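Local coordinates for protein retinoic acid receptor (Platynereis dumerilii, PDB 6EU9) that binds all-trans retinoic acid through its ligand-binding domain, acting as a low-affinity retinoid sensor that triggers neuronal differentiation, at the interface of chains A and B. Coordinates in Å, arbitrary orientation; residue numbers count along the deposited sequence, not the author numbering. Chains: chain A/B, Retinoic acid receptor.

Contact 1: the interface of chains A and B. Residues chain A 59-60, 62-63; chain B 75-77, 165.
The carboxylate of A:Asp63 docks on the first residue of chain B helix 76-97, B:Thr76. The backbone N of B:Thr76 reaches between the two oxygens on their syn sides, as a forked hydrogen bond of 3.2 Å to A:Asp63 OD2 and 3.3 Å to A:Asp63 OD1. The hydroxyl of the same residue adds a hydrogen bond of 2.7 Å from B:Thr76 OG1 to A:Asp63 OD1, again on the syn side but tilted out of the carboxylate plane. OD1 thus accepts two bonds and OD2 a third, which together should hold the carboxylate's rotation. With OG1 lying beside its own backbone N (chi1 -77°), B:Thr76 presents both donors to the same acid and turns its methyl CG2 to A:Ala59 CB, 3.6 Å away. That alanine methyl also touches the amide carbon CG of B:Asn77 at 3.6 Å.

Behind this shell, B:Glu165 ties the helix start together: B:Ser75 OG meets its OE2 at 3.1 Å, nearly along the C-O axis, while B:Asn77 ND2 bonds to OE1 from above the carboxylate plane. A:Asn60 faces that acid from the opposite direction without a bond between them. The positive helix end probably favours the charge of A:Asp63. The patch joins helix 48-66 of one copy to a helix start of the other, perhaps only through crystal packing.

Contact 2: the interface of chains A and B. Residues chain A 230-231, 234; chain B 62, 231.
Two flat groups of chain A receive the side chain of B:Leu231: the peptide between A:Pro230 and A:Leu231, and the carboxylate of A:Glu234. Methyl CD1 of B:Leu231 lies over one face of the peptide, 3.5 Å from A:Leu231 N, and 3.6 Å from A:Leu231 CA beside it. The rim of the proline ring borders the same methyl, with A:Pro230 CB at 4.1 Å from B:Leu231 CD1. As modelled, the carboxylate of A:Glu234 turns OE1 towards the leucine fork, with CD1 and CD2 of B:Leu231 on opposite sides of its plane, but OE1 is set too close to CD2, so this whole arrangement is doubtful.

The fork is carried toward chain A by a side chain whose CG is roughly anti to the backbone N (chi1 -154°). A:Glu234 comes to meet it through a chain bent at chi2 (109°). On a separate flank, A:Leu231 sends CD2 obliquely to B:Val62 CG1 on helix 47-66, a looser methyl contact of 3.9 Å.

The short helices starting at residue 230 are the C-terminal activation helices (helix 12, AF-2) of the nuclear receptor fold, and A:Glu234 corresponds to the glutamate of the coactivator charge clamp. B:Val62, on helix 3, belongs to the surface where coactivators bind in this family. The patch therefore sets one activation helix against the other and beside the partner's coactivator surface; it may be a packing contact rather than a physiological dimer.

Contact 1: the interface of chains A and B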
ATOM      1  N   ALA A  59      -6.264  -2.979  -3.333  1.00 42.35           N
ATOM      2  CA  ALA A  59      -5.287  -1.890  -3.412  1.00 43.02           C
ATOM      3  C   ALA A  59      -5.582  -1.137  -4.687  1.00 37.46           C
ATOM      4  O   ALA A  59      -5.626   0.080  -4.650  1.00 35.91           O
ATOM      5  CB  ALA A  59      -3.853  -2.418  -3.350  1.00 38.77           C
ATOM      6  N   ASN A  60      -5.902  -1.883  -5.741  1.00 34.09           N
ATOM      7  CA  ASN A  60      -6.175  -1.290  -7.029  1.00 31.29           C
ATOM      8  C   ASN A  60      -7.435  -0.440  -7.066  1.00 30.16           C
ATOM      9  O   ASN A  60      -7.443   0.568  -7.713  1.00 27.92           O
ATOM     10  CB  ASN A  60      -6.270  -2.401  -8.047  1.00 30.49           C
ATOM     11  CG  ASN A  60      -4.959  -2.919  -8.486  1.00 30.56           C
ATOM     12  OD1 ASN A  60      -3.925  -2.271  -8.332  1.00 43.57           O
ATOM     13  ND2 ASN A  60      -4.979  -4.088  -9.045  1.00 26.17           N
ATOM     14  N   VAL A  62      -8.542   1.266  -4.593  1.00 37.57           N
ATOM     15  CA  VAL A  62      -8.150   2.512  -3.936  1.00 38.78           C
ATOM     16  C   VAL A  62      -7.556   3.485  -4.935  1.00 40.43           C
ATOM     17  O   VAL A  62      -7.909   4.623  -4.987  1.00 40.61           O
ATOM     18  CB  VAL A  62      -7.132   2.254  -2.758  1.00 37.51           C
ATOM     19  CG1 VAL A  62      -6.392   3.524  -2.321  1.00 29.49           C
ATOM     20  CG2 VAL A  62      -7.831   1.481  -1.658  1.00 39.13           C
ATOM     21  N   ASP A  63      -6.620   2.972  -5.710  1.00 45.84           N
ATOM     22  CA  ASP A  63      -5.885   3.724  -6.709  1.00 44.63           C
ATOM     23  C   ASP A  63      -6.882   4.223  -7.724  1.00 42.60           C
ATOM     24  O   ASP A  63      -6.671   5.235  -8.333  1.00 45.22           O
ATOM     25  CB  ASP A  63      -4.856   2.799  -7.390  1.00 42.99           C
ATOM     26  CG  ASP A  63      -3.604   2.667  -6.579  1.00 45.10           C
ATOM     27  OD1 ASP A  63      -3.629   3.073  -5.393  1.00 43.24           O
ATOM     28  OD2 ASP A  63      -2.611   2.126  -7.111  1.00 49.50           O
TER
ATOM     29  N   SER B  75       1.772   2.795  -6.805  1.00 33.39           N
ATOM     30  CA  SER B  75       0.596   1.999  -6.488  1.00 35.98           C
ATOM     31  C   SER B  75       0.471   1.860  -4.992  1.00 40.59           C
ATOM     32  O   SER B  75       1.474   1.863  -4.243  1.00 40.22           O
ATOM     33  CB  SER B  75       0.692   0.575  -7.017  1.00 32.20           C
ATOM     34  OG  SER B  75       1.634   0.463  -7.997  1.00 33.62           O
ATOM     35  N   THR B  76      -0.784   1.740  -4.509  1.00 40.95           N
ATOM     36  CA  THR B  76      -1.043   1.360  -3.131  1.00 39.13           C
ATOM     37  C   THR B  76      -0.334   0.025  -2.820  1.00 38.28           C
ATOM     38  O   THR B  76       0.192  -0.120  -1.729  1.00 37.94           O
ATOM     39  CB  THR B  76      -2.531   1.334  -2.896  1.00 40.35           C
ATOM     40  OG1 THR B  76      -2.924   2.709  -2.770  1.00 43.56           O
ATOM     41  CG2 THR B  76      -2.934   0.617  -1.630  1.00 42.03           C
ATOM     42  N   ASN B  77      -0.314  -0.878  -3.801  1.00 36.30           N
ATOM     43  CA  ASN B  77       0.247  -2.183  -3.628  1.00 38.68           C
ATOM     44  C   ASN B  77       1.759  -2.127  -3.371  1.00 40.68           C
ATOM     45  O   ASN B  77       2.281  -2.755  -2.417  1.00 35.61           O
ATOM     46  CB  ASN B  77      -0.009  -3.054  -4.840  1.00 37.40           C
ATOM     47  CG  ASN B  77      -0.916  -4.185  -4.535  1.00 41.85           C
ATOM     48  OD1 ASN B  77      -0.912  -4.692  -3.424  1.00 52.12           O
ATOM     49  ND2 ASN B  77      -1.685  -4.611  -5.495  1.00 52.03           N
ATOM     50  N   GLU B 165       4.647  -4.350  -8.624  1.00 40.79           N
ATOM     51  CA  GLU B 165       3.895  -4.097  -9.849  1.00 44.49           C
ATOM     52  C   GLU B 165       4.735  -3.388 -10.885  1.00 43.24           C
ATOM     53  O   GLU B 165       4.764  -3.799 -12.020  1.00 41.31           O
ATOM     54  CB  GLU B 165       2.624  -3.289  -9.577  1.00 50.42           C
ATOM     55  CG  GLU B 165       1.384  -4.153  -9.572  1.00 55.26           C
ATOM     56  CD  GLU B 165       0.272  -3.563  -8.747  1.00 59.88           C
ATOM     57  OE1 GLU B 165      -0.663  -4.325  -8.402  1.00 68.70           O
ATOM     58  OE2 GLU B 165       0.301  -2.352  -8.441  1.00 57.21           O
TER

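Contact 2: the interface of chains A and B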
ATOM      1  N   PRO A 230      -5.589  -2.909   7.143  1.00 73.41           N
ATOM      2  CA  PRO A 230      -5.235  -1.965   8.209  1.00 71.25           C
ATOM      3  C   PRO A 230      -4.043  -1.080   7.875  1.00 69.19           C
ATOM      4  O   PRO A 230      -4.024   0.078   8.296  1.00 64.87           O
ATOM      5  CB  PRO A 230      -4.952  -2.871   9.415  1.00 70.16           C
ATOM      6  CG  PRO A 230      -4.521  -4.160   8.848  1.00 67.59           C
ATOM      7  CD  PRO A 230      -5.130  -4.276   7.483  1.00 74.94           C
ATOM      8  N   LEU A 231      -3.063  -1.636   7.147  1.00 64.72           N
ATOM      9  CA  LEU A 231      -2.018  -0.804   6.531  1.00 61.93           C
ATOM     10  C   LEU A 231      -2.617   0.204   5.566  1.00 60.73           C
ATOM     11  O   LEU A 231      -2.235   1.394   5.630  1.00 60.99           O
ATOM     12  CB  LEU A 231      -0.946  -1.613   5.822  1.00 62.96           C
ATOM     13  CG  LEU A 231       0.537  -1.279   6.090  1.00 63.90           C
ATOM     14  CD1 LEU A 231       1.430  -2.132   5.207  1.00 66.86           C
ATOM     15  CD2 LEU A 231       0.908   0.163   5.903  1.00 63.24           C
ATOM     16  N   GLU A 234      -4.496   3.225   7.019  1.00 72.93           N
ATOM     17  CA  GLU A 234      -3.592   4.303   7.381  1.00 72.07           C
ATOM     18  C   GLU A 234      -3.309   5.236   6.200  1.00 77.61           C
ATOM     19  O   GLU A 234      -2.153   5.367   5.713  1.00 74.80           O
ATOM     20  CB  GLU A 234      -2.308   3.711   7.927  1.00 75.54           C
ATOM     21  CG  GLU A 234      -1.725   4.482   9.082  1.00 84.32           C
ATOM     22  CD  GLU A 234      -1.868   3.709  10.371  1.00 84.95           C
ATOM     23  OE1 GLU A 234      -1.421   2.545  10.391  1.00 85.44           O
ATOM     24  OE2 GLU A 234      -2.416   4.252  11.357  1.00 86.79           O
TER
ATOM     25  N   VAL B  62       5.712   3.802   9.038  1.00 48.25           N
ATOM     26  CA  VAL B  62       4.568   3.926   8.122  1.00 48.02           C
ATOM     27  C   VAL B  62       4.298   5.410   7.858  1.00 48.30           C
ATOM     28  O   VAL B  62       4.149   5.820   6.701  1.00 51.49           O
ATOM     29  CB  VAL B  62       3.268   3.254   8.631  1.00 44.22           C
ATOM     30  CG1 VAL B  62       2.185   3.389   7.584  1.00 41.21           C
ATOM     31  CG2 VAL B  62       3.463   1.787   8.940  1.00 44.68           C
ATOM     32  N   LEU B 231      -1.960  -3.130  13.185  1.00 97.40           N
ATOM     33  CA  LEU B 231      -1.014  -2.653  12.161  1.00 89.79           C
ATOM     34  C   LEU B 231       0.316  -3.408  12.155  1.00 87.73           C
ATOM     35  O   LEU B 231       0.813  -3.771  11.111  1.00 84.77           O
ATOM     36  CB  LEU B 231      -0.777  -1.170  12.340  1.00 87.67           C
ATOM     37  CG  LEU B 231      -0.374  -0.525  11.028  1.00 82.78           C
ATOM     38  CD1 LEU B 231      -1.531  -0.622  10.070  1.00 82.78           C
ATOM     39  CD2 LEU B 231       0.090   0.880  11.261  1.00 83.20           C
TER

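Contact 1 and contact 2 lie about 14 Å apart, measured between the centres of their C-alpha atoms. Helix 3 (48-66 in chain A, 47-66 in chain B) takes part in both, but from different copies: A:Val62 belongs to contact 1 and B:Val62 to contact 2, each with a different neighbour. This unequal use fits an interface that is not an exact two-fold. The leucine-centred contact 2 brings in the activation helices, while the hydrogen-bonded contact 1 adds the start of chain B helix 76-97. Together they would probably make this pairing compete with coactivator binding, and it need not represent a functional dimer.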